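Long-range contacts in transcriptional regulator, IclR family (Alicyclobacillus acidocaldarius subsp. acidocaldarius, PDB 5TJJ), which probably binds DNA through an N-terminal helix-turn-helix domain and regulates transcription, as other members of the IclR family do: residues Ala15-Leu20 / Glu36-Asn41; Glu93-Ala98 / Gly120-Pro125; Met103-Val108 / Leu222-Met227. All blocks are in the same frame, centred on the assembly; numbering follows the deposited sequence.

Contact 1. Residues Ala15-Leu20 / Glu36-Asn41; sequences ARVLKL and ERLGVN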
loop_
_atom_site.group_PDB
_atom_site.type_symbol
_atom_site.label_atom_id
_atom_site.label_comp_id
_atom_site.label_asym_id
_atom_site.label_seq_id
_atom_site.Cartn_x
_atom_site.Cartn_y
_atom_site.Cartn_z
ATOM N N ALA A 15 4.488 -4.023 -14.448
ATOM C CA ALA A 15 4.202 -4.635 -13.160
ATOM C C ALA A 15 5.367 -5.468 -12.644
ATOM O O ALA A 15 5.693 -5.382 -11.464
ATOM C CB ALA A 15 2.959 -5.487 -13.246
ATOM N N ARG A 16 5.985 -6.269 -13.516
ATOM C CA ARG A 16 7.145 -7.084 -13.120
ATOM C C ARG A 16 8.336 -6.197 -12.700
ATOM O O ARG A 16 9.054 -6.509 -11.756
ATOM C CB ARG A 16 7.588 -8.042 -14.247
ATOM C CG ARG A 16 6.678 -9.233 -14.509
ATOM C CD ARG A 16 7.217 -10.057 -15.682
ATOM N NE ARG A 16 8.357 -10.896 -15.282
ATOM C CZ ARG A 16 9.344 -11.345 -16.072
ATOM N NH1 ARG A 16 9.381 -11.041 -17.356
ATOM N NH2 ARG A 16 10.314 -12.102 -15.568
ATOM N N VAL A 17 8.543 -5.098 -13.422
ATOM C CA VAL A 17 9.592 -4.144 -13.103
ATOM C C VAL A 17 9.374 -3.588 -11.700
ATOM O O VAL A 17 10.306 -3.563 -10.897
ATOM C CB VAL A 17 9.648 -3.033 -14.170
ATOM C CG1 VAL A 17 10.416 -1.801 -13.686
ATOM C CG2 VAL A 17 10.284 -3.588 -15.434
ATOM N N LEU A 18 8.140 -3.186 -11.397
ATOM C CA LEU A 18 7.862 -2.585 -10.107
ATOM C C LEU A 18 7.943 -3.588 -8.976
ATOM O O LEU A 18 8.424 -3.261 -7.882
ATOM C CB LEU A 18 6.512 -1.894 -10.110
ATOM C CG LEU A 18 6.407 -0.715 -11.079
ATOM C CD1 LEU A 18 4.959 -0.259 -11.180
ATOM C CD2 LEU A 18 7.295 0.435 -10.627
ATOM N N LYS A 19 7.499 -4.805 -9.235
ATOM C CA LYS A 19 7.651 -5.876 -8.246
ATOM C C LYS A 19 9.105 -6.172 -7.944
ATOM O O LYS A 19 9.430 -6.428 -6.810
ATOM C CB LYS A 19 6.920 -7.148 -8.665
ATOM C CG LYS A 19 5.422 -6.961 -8.581
ATOM C CD LYS A 19 4.601 -8.093 -9.184
ATOM C CE LYS A 19 3.165 -7.611 -9.326
ATOM N NZ LYS A 19 2.204 -8.701 -9.626
ATOM N N LEU A 20 9.972 -6.103 -8.949
ATOM C CA LEU A 20 11.405 -6.333 -8.759
ATOM C C LEU A 20 12.061 -5.227 -7.947
ATOM O O LEU A 20 12.830 -5.509 -7.024
ATOM C CB LEU A 20 12.123 -6.456 -10.105
ATOM C CG LEU A 20 13.624 -6.714 -9.998
ATOM C CD1 LEU A 20 13.896 -8.120 -9.482
ATOM C CD2 LEU A 20 14.298 -6.521 -11.345
ATOM N N GLU A 36 18.526 -8.244 -17.311
ATOM C CA GLU A 36 19.043 -9.583 -17.101
ATOM C C GLU A 36 18.197 -10.370 -16.092
ATOM O O GLU A 36 17.890 -11.531 -16.346
ATOM C CB GLU A 36 20.544 -9.572 -16.743
ATOM C CG GLU A 36 21.448 -9.425 -17.980
ATOM C CD GLU A 36 22.904 -9.091 -17.652
ATOM O OE1 GLU A 36 23.197 -8.591 -16.538
ATOM O OE2 GLU A 36 23.773 -9.316 -18.523
ATOM N N ARG A 37 17.786 -9.747 -14.989
ATOM C CA ARG A 37 17.016 -10.444 -13.956
ATOM C C ARG A 37 15.621 -10.859 -14.434
ATOM O O ARG A 37 15.128 -11.923 -14.062
ATOM C CB ARG A 37 16.893 -9.581 -12.693
ATOM C CG ARG A 37 16.236 -10.273 -11.505
ATOM C CD ARG A 37 16.989 -11.537 -11.098
ATOM N NE ARG A 37 16.691 -11.876 -9.710
ATOM C CZ ARG A 37 15.718 -12.688 -9.298
ATOM N NH1 ARG A 37 14.944 -13.333 -10.169
ATOM N NH2 ARG A 37 15.550 -12.882 -7.988
ATOM N N LEU A 38 14.984 -10.016 -15.240
ATOM C CA LEU A 38 13.686 -10.348 -15.810
ATOM C C LEU A 38 13.778 -11.251 -17.046
ATOM O O LEU A 38 12.783 -11.865 -17.424
ATOM C CB LEU A 38 12.911 -9.074 -16.164
ATOM C CG LEU A 38 12.682 -8.099 -15.031
ATOM C CD1 LEU A 38 11.956 -6.860 -15.523
ATOM C CD2 LEU A 38 11.917 -8.777 -13.899
ATOM N N GLY A 39 14.945 -11.315 -17.683
ATOM C CA GLY A 39 15.100 -12.059 -18.931
ATOM C C GLY A 39 14.378 -11.398 -20.097
ATOM O O GLY A 39 13.808 -12.088 -20.949
ATOM N N VAL A 40 14.414 -10.066 -20.136
ATOM C CA VAL A 40 13.808 -9.290 -21.203
ATOM C C VAL A 40 14.888 -8.472 -21.898
ATOM O O VAL A 40 15.899 -8.109 -21.302
ATOM C CB VAL A 40 12.691 -8.383 -20.654
ATOM C CG1 VAL A 40 12.168 -7.392 -21.711
ATOM C CG2 VAL A 40 11.557 -9.266 -20.134
ATOM N N ASN A 41 14.677 -8.237 -23.184
ATOM C CA ASN A 41 15.534 -7.382 -23.986
ATOM C C ASN A 41 15.665 -5.975 -23.350
ATOM O O ASN A 41 14.653 -5.363 -22.999
ATOM C CB ASN A 41 14.933 -7.336 -25.393
ATOM C CG ASN A 41 15.398 -6.162 -26.186
ATOM O OD1 ASN A 41 14.894 -5.052 -26.013
ATOM N ND2 ASN A 41 16.354 -6.391 -27.070
#
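Leu38 meets three side chains of residues 15-20, spaced over about one turn of helix 9-21. Its CG is anti to its own carbonyl carbon (chi1 -57°). Of its two methyls, CD1 meets Val17 CG2 at 3.7 Å, the two side chains crossing at about a right angle, while CD2 comes within 4.2 Å of Leu20 CD2. The same CD2 lies 3.9 Å above the plane of the Arg16 guanidinium, offset toward its rim. That guanidinium also makes the polar link. Arg16 NH2 donates to Leu38 O at 3.1 Å, bent at the hydrogen (145°) but on a lone pair in the carbonyl plane, with the oxygen tilted from the guanidinium plane. Val40 CG2 approaches Arg16 NH1 obliquely at 4.0 Å. Farther along, Leu20 CD1 rests on Arg37 CG at 3.8 Å; the charged end of Arg37 continues to Tyr26, where NE bonds the hydroxyl. The accepting carbonyl stands where helix 31-38 stops: Gly39, with positive phi, is the C-prime residue of a Schellman motif, and Asn41 then caps helix 42-54. Helices 31-38 and 42-54, backed by helix 9-21, whose Val17 touches Leu49 and Leu52, are consistent with the helix-turn-helix of IclR regulators.

Contact 2. Residues Glu93-Ala98 / Gly120-Pro125; sequences ELHQVA and GSAEPP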
loop_
_atom_site.group_PDB
_atom_site.type_symbol
_atom_site.label_atom_id
_atom_site.label_comp_id
_atom_site.label_asym_id
_atom_site.label_seq_id
_atom_site.Cartn_x
_atom_site.Cartn_y
_atom_site.Cartn_z
ATOM N N GLU A 93 -11.095 -13.097 -0.792
ATOM C CA GLU A 93 -10.515 -14.309 -1.343
ATOM C C GLU A 93 -11.026 -15.567 -0.577
ATOM O O GLU A 93 -11.175 -16.629 -1.176
ATOM C CB GLU A 93 -8.986 -14.169 -1.332
ATOM C CG GLU A 93 -8.232 -15.130 -2.219
ATOM C CD GLU A 93 -8.254 -14.809 -3.708
ATOM O OE1 GLU A 93 -8.434 -13.628 -4.106
ATOM O OE2 GLU A 93 -8.068 -15.787 -4.484
ATOM N N LEU A 94 -11.316 -15.451 0.721
ATOM C CA LEU A 94 -11.913 -16.562 1.460
ATOM C C LEU A 94 -13.279 -16.961 0.944
ATOM O O LEU A 94 -13.620 -18.135 0.988
ATOM C CB LEU A 94 -12.063 -16.257 2.948
ATOM C CG LEU A 94 -10.827 -16.252 3.841
ATOM C CD1 LEU A 94 -11.282 -16.114 5.287
ATOM C CD2 LEU A 94 -9.982 -17.502 3.650
ATOM N N HIS A 95 -14.078 -15.987 0.519
ATOM C CA HIS A 95 -15.368 -16.284 -0.107
ATOM C C HIS A 95 -15.206 -17.035 -1.412
ATOM O O HIS A 95 -16.024 -17.903 -1.707
ATOM C CB HIS A 95 -16.214 -15.038 -0.322
ATOM C CG HIS A 95 -16.818 -14.501 0.934
ATOM N ND1 HIS A 95 -16.132 -13.669 1.800
ATOM C CD2 HIS A 95 -18.048 -14.664 1.472
ATOM C CE1 HIS A 95 -16.912 -13.339 2.814
ATOM N NE2 HIS A 95 -18.081 -13.928 2.639
ATOM N N GLN A 96 -14.152 -16.744 -2.167
ATOM C CA GLN A 96 -13.851 -17.524 -3.392
ATOM C C GLN A 96 -13.540 -18.990 -3.064
ATOM O O GLN A 96 -13.959 -19.907 -3.772
ATOM C CB GLN A 96 -12.645 -16.970 -4.138
ATOM C CG GLN A 96 -12.679 -15.494 -4.524
ATOM C CD GLN A 96 -13.511 -15.216 -5.747
ATOM O OE1 GLN A 96 -14.530 -15.871 -5.993
ATOM N NE2 GLN A 96 -13.086 -14.226 -6.526
ATOM N N VAL A 97 -12.770 -19.185 -2.003
ATOM C CA VAL A 97 -12.340 -20.495 -1.538
ATOM C C VAL A 97 -13.540 -21.309 -1.077
ATOM O O VAL A 97 -13.662 -22.478 -1.430
ATOM C CB VAL A 97 -11.322 -20.376 -0.374
ATOM C CG1 VAL A 97 -11.060 -21.726 0.263
ATOM C CG2 VAL A 97 -10.012 -19.789 -0.868
ATOM N N ALA A 98 -14.391 -20.675 -0.270
ATOM C CA ALA A 98 -15.647 -21.258 0.160
ATOM C C ALA A 98 -16.554 -21.660 -1.024
ATOM O O ALA A 98 -17.139 -22.750 -1.009
ATOM C CB ALA A 98 -16.370 -20.304 1.085
ATOM N N GLY A 120 -11.961 -13.752 10.814
ATOM C CA GLY A 120 -12.977 -13.647 9.769
ATOM C C GLY A 120 -13.328 -15.030 9.264
ATOM O O GLY A 120 -12.540 -15.941 9.423
ATOM N N SER A 121 -14.528 -15.183 8.711
ATOM C CA SER A 121 -14.953 -16.417 8.069
ATOM C C SER A 121 -15.842 -16.122 6.884
ATOM O O SER A 121 -16.332 -15.030 6.728
ATOM C CB SER A 121 -15.724 -17.321 9.041
ATOM O OG SER A 121 -16.975 -16.734 9.342
ATOM N N ALA A 122 -16.022 -17.139 6.059
ATOM C CA ALA A 122 -16.850 -17.095 4.878
ATOM C C ALA A 122 -17.478 -18.470 4.696
ATOM O O ALA A 122 -16.796 -19.470 4.466
ATOM C CB ALA A 122 -16.026 -16.724 3.687
ATOM N N GLU A 123 -18.789 -18.520 4.868
ATOM C CA GLU A 123 -19.552 -19.729 4.701
ATOM C C GLU A 123 -19.716 -19.891 3.192
ATOM O O GLU A 123 -19.701 -18.893 2.474
ATOM C CB GLU A 123 -20.904 -19.596 5.410
ATOM C CG GLU A 123 -20.809 -19.412 6.940
ATOM C CD GLU A 123 -22.106 -18.919 7.634
ATOM O OE1 GLU A 123 -23.090 -18.448 6.981
ATOM O OE2 GLU A 123 -22.154 -19.001 8.886
ATOM N N PRO A 124 -19.815 -21.139 2.698
ATOM C CA PRO A 124 -20.096 -21.336 1.269
ATOM C C PRO A 124 -21.518 -20.860 0.862
ATOM O O PRO A 124 -22.429 -20.831 1.692
ATOM C CB PRO A 124 -19.921 -22.860 1.067
ATOM C CG PRO A 124 -20.189 -23.452 2.393
ATOM C CD PRO A 124 -19.758 -22.424 3.423
ATOM N N PRO A 125 -21.686 -20.467 -0.409
ATOM C CA PRO A 125 -22.954 -19.867 -0.850
ATOM C C PRO A 125 -24.126 -20.864 -0.903
ATOM O O PRO A 125 -23.926 -22.079 -0.940
ATOM C CB PRO A 125 -22.628 -19.329 -2.256
ATOM C CG PRO A 125 -21.507 -20.193 -2.748
ATOM C CD PRO A 125 -20.694 -20.518 -1.498
#
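Ala122 CB sits over the centre of the His95 ring, 3.4 Å from the centroid and 1° off the ring normal, a CH-pi contact in which the methyl is equally close to all five ring atoms. The imidazole takes up this position with CG anti to the carbonyl carbon (chi1 -74°) and the ring plane turned by chi2 of 83°. Its rotation is also fixed from the helix, because ND1 is hydrogen-bonded to Leu91 O, one turn earlier.

Aliphatic contacts continue from the same methyl. Leu94 CB lies 4.1 Å from Ala122 CB, and Ala98 CB approaches it to 4.4 Å, so residues on successive turns of helix 86-101 gather round one small side chain. Leu94 also touches Ala105 and Leu107 of the neighbouring strand 104-110. The small side chain of Ala98 is consistent with the close approach of Ala98 CA and Pro124 CA, 4.6 Å.

A third group sets carbon against backbone oxygen. Ala98 CB is 3.5 Å from Ala122 O, and in the reverse sense Pro124 CB is 3.5 Å from Ala98 O.

Between these two segments, then, helix 86-101 meets the end of strand 115-122 and the loop that follows mainly by apolar and CH-pi contact, which is consistent with shape fit rather than polar bonds, while ND1 of His95 finds its partner in its own helix.

Contact 3. Residues Met103-Val108 / Leu222-Met227; sequences MTAVLV and LSCLTM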
loop_
_atom_site.group_PDB
_atom_site.type_symbol
_atom_site.label_atom_id
_atom_site.label_comp_id
_atom_site.label_asym_id
_atom_site.label_seq_id
_atom_site.Cartn_x
_atom_site.Cartn_y
_atom_site.Cartn_z
HETATM N N MSE A 103 -16.807 -25.438 1.428
HETATM C CA MSE A 103 -16.378 -25.548 2.828
HETATM C C MSE A 103 -16.398 -24.200 3.458
HETATM O O MSE A 103 -16.375 -23.170 2.771
HETATM C CB MSE A 103 -14.961 -26.099 2.931
HETATM C CG MSE A 103 -14.924 -27.524 2.389
HETATM SE SE MSE A 103 -13.112 -28.308 2.472
HETATM C CE MSE A 103 -13.434 -30.055 1.600
ATOM N N THR A 104 -16.435 -24.175 4.786
ATOM C CA THR A 104 -16.357 -22.908 5.501
ATOM C C THR A 104 -14.878 -22.532 5.544
ATOM O O THR A 104 -14.057 -23.317 5.889
ATOM C CB THR A 104 -17.006 -22.986 6.889
ATOM O OG1 THR A 104 -18.419 -23.114 6.718
ATOM C CG2 THR A 104 -16.701 -21.743 7.720
ATOM N N ALA A 105 -14.570 -21.313 5.160
ATOM C CA ALA A 105 -13.208 -20.842 5.096
ATOM C C ALA A 105 -12.973 -19.821 6.205
ATOM O O ALA A 105 -13.860 -19.048 6.555
ATOM C CB ALA A 105 -12.930 -20.246 3.723
ATOM N N VAL A 106 -11.773 -19.823 6.759
ATOM C CA VAL A 106 -11.493 -19.098 7.972
ATOM C C VAL A 106 -10.114 -18.450 7.913
ATOM O O VAL A 106 -9.133 -19.046 7.429
ATOM C CB VAL A 106 -11.620 -20.050 9.164
ATOM C CG1 VAL A 106 -11.058 -19.428 10.432
ATOM C CG2 VAL A 106 -13.078 -20.408 9.389
ATOM N N LEU A 107 -10.043 -17.224 8.421
ATOM C CA LEU A 107 -8.793 -16.473 8.463
ATOM C C LEU A 107 -8.276 -16.428 9.919
ATOM O O LEU A 107 -8.918 -15.832 10.785
ATOM C CB LEU A 107 -9.024 -15.066 7.894
ATOM C CG LEU A 107 -7.842 -14.121 7.876
ATOM C CD1 LEU A 107 -6.696 -14.700 7.053
ATOM C CD2 LEU A 107 -8.283 -12.772 7.330
ATOM N N VAL A 108 -7.108 -17.035 10.158
ATOM C CA VAL A 108 -6.530 -17.176 11.507
ATOM C C VAL A 108 -5.299 -16.280 11.689
ATOM O O VAL A 108 -4.424 -16.233 10.832
ATOM C CB VAL A 108 -6.113 -18.625 11.757
ATOM C CG1 VAL A 108 -5.838 -18.841 13.222
ATOM C CG2 VAL A 108 -7.190 -19.577 11.235
ATOM N N LEU A 222 -4.790 -19.422 6.368
ATOM C CA LEU A 222 -6.073 -19.623 5.746
ATOM C C LEU A 222 -6.418 -21.069 5.946
ATOM O O LEU A 222 -5.612 -21.931 5.647
ATOM C CB LEU A 222 -6.055 -19.352 4.230
ATOM C CG LEU A 222 -5.449 -18.076 3.697
ATOM C CD1 LEU A 222 -5.723 -17.989 2.214
ATOM C CD2 LEU A 222 -6.056 -16.874 4.386
ATOM N N SER A 223 -7.648 -21.322 6.381
ATOM C CA SER A 223 -8.092 -22.669 6.713
ATOM C C SER A 223 -9.514 -22.961 6.230
ATOM O O SER A 223 -10.321 -22.061 6.102
ATOM C CB SER A 223 -8.007 -22.837 8.206
ATOM O OG SER A 223 -8.317 -24.163 8.544
ATOM N N CYS A 224 -9.800 -24.230 5.965
ATOM C CA CYS A 224 -11.132 -24.698 5.529
ATOM C C CYS A 224 -11.620 -25.732 6.525
ATOM O O CYS A 224 -10.890 -26.677 6.853
ATOM C CB CYS A 224 -11.058 -25.376 4.159
ATOM S SG CYS A 224 -11.373 -24.258 2.805
ATOM N N LEU A 225 -12.853 -25.577 6.981
ATOM C CA LEU A 225 -13.489 -26.566 7.849
ATOM C C LEU A 225 -14.541 -27.334 7.071
ATOM O O LEU A 225 -15.282 -26.750 6.286
ATOM C CB LEU A 225 -14.118 -25.907 9.086
ATOM C CG LEU A 225 -13.167 -25.026 9.918
ATOM C CD1 LEU A 225 -13.890 -24.472 11.138
ATOM C CD2 LEU A 225 -11.917 -25.780 10.342
ATOM N N THR A 226 -14.579 -28.641 7.290
ATOM C CA THR A 226 -15.651 -29.488 6.810
ATOM C C THR A 226 -15.884 -30.643 7.793
ATOM O O THR A 226 -15.094 -30.862 8.716
ATOM C CB THR A 226 -15.383 -30.001 5.370
ATOM O OG1 THR A 226 -16.550 -30.672 4.887
ATOM C CG2 THR A 226 -14.179 -30.943 5.259
HETATM N N MSE A 227 -16.964 -31.373 7.576
HETATM C CA MSE A 227 -17.282 -32.550 8.363
HETATM C C MSE A 227 -16.464 -33.696 7.851
HETATM O O MSE A 227 -16.408 -33.938 6.652
HETATM C CB MSE A 227 -18.738 -32.936 8.216
HETATM C CG MSE A 227 -19.608 -31.801 8.738
HETATM SE SE MSE A 227 -21.469 -32.404 9.007
HETATM C CE MSE A 227 -22.215 -32.300 7.170
#
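Leu222 opens the pairing opposite Leu107: its CD2 lies 3.5 Å from Leu107 CD1, the two side chains crossing obliquely on the face that also carries Ala105 and Cys224. They form a non-hydrogen-bonded antiparallel pair. Ser223 comes next, in a hydrogen-bonded pair with Val106. Val106 N donates to Ser223 O at 2.7 Å, and Ser223 N returns a bond to Val106 O at 2.9 Å; the Ser223 hydroxyl turns to Val207 O on the adjoining strand. At Cys224 the backbones draw to a CA-CA distance of 4.4 Å from Ala105, and Cys224 CA makes a CA-H...O contact with Thr104 O. Leu225 restores the hydrogen-bonded pattern with Thr104. Here the bond from Leu225 N to Thr104 O is short and fairly straight (2.8 Å, 166°), whereas that from Thr104 N to Leu225 O is longer, at 3.2 Å, and more bent (143°). Thr226 ends the contact against Met103, present as selenomethionine. An extended chi2 (179°) places Met103 SE near Cys224 CB, and a chi3 that is extended too brings CE to 3.8 Å from Thr226 CG2.

These are adjacent central strands of the antiparallel sheet of the GAF-like C-terminal domain. On the Leu222 and Cys224 face lie helices 86-101 and 233-253, reached through Leu94, Val97 and Leu243. The other face carries Val106 and Leu225, both touching Val133 of a loop; strands 115-122 and 204-212 flank the pair.

Overall arrangement
Contact 1 belongs to the helix-turn-helix domain, while contacts 2 and 3 share the C-terminal domain; nearest atoms are about 13 Å apart between contacts 1 and 2 and about 17 Å between contacts 1 and 3. Contacts 2 and 3, with centres 8 Å apart, form one unit: strands 115-122 and 104-110 are neighbours in the sheet, probably hydrogen-bonded from Ala122 N to Ala105 O at 2.9 Å, and Ala98 CB packs on Met103 O at 3.3 Å. A glycerol, probably from the crystallisation liquor, lies about 4 Å from the Pro124 side chain; glycerol also hydrogen-bonds Thr226 OG1 and Thr104 OG1 (itself bonded to Ile131 O) and may mark a pocket.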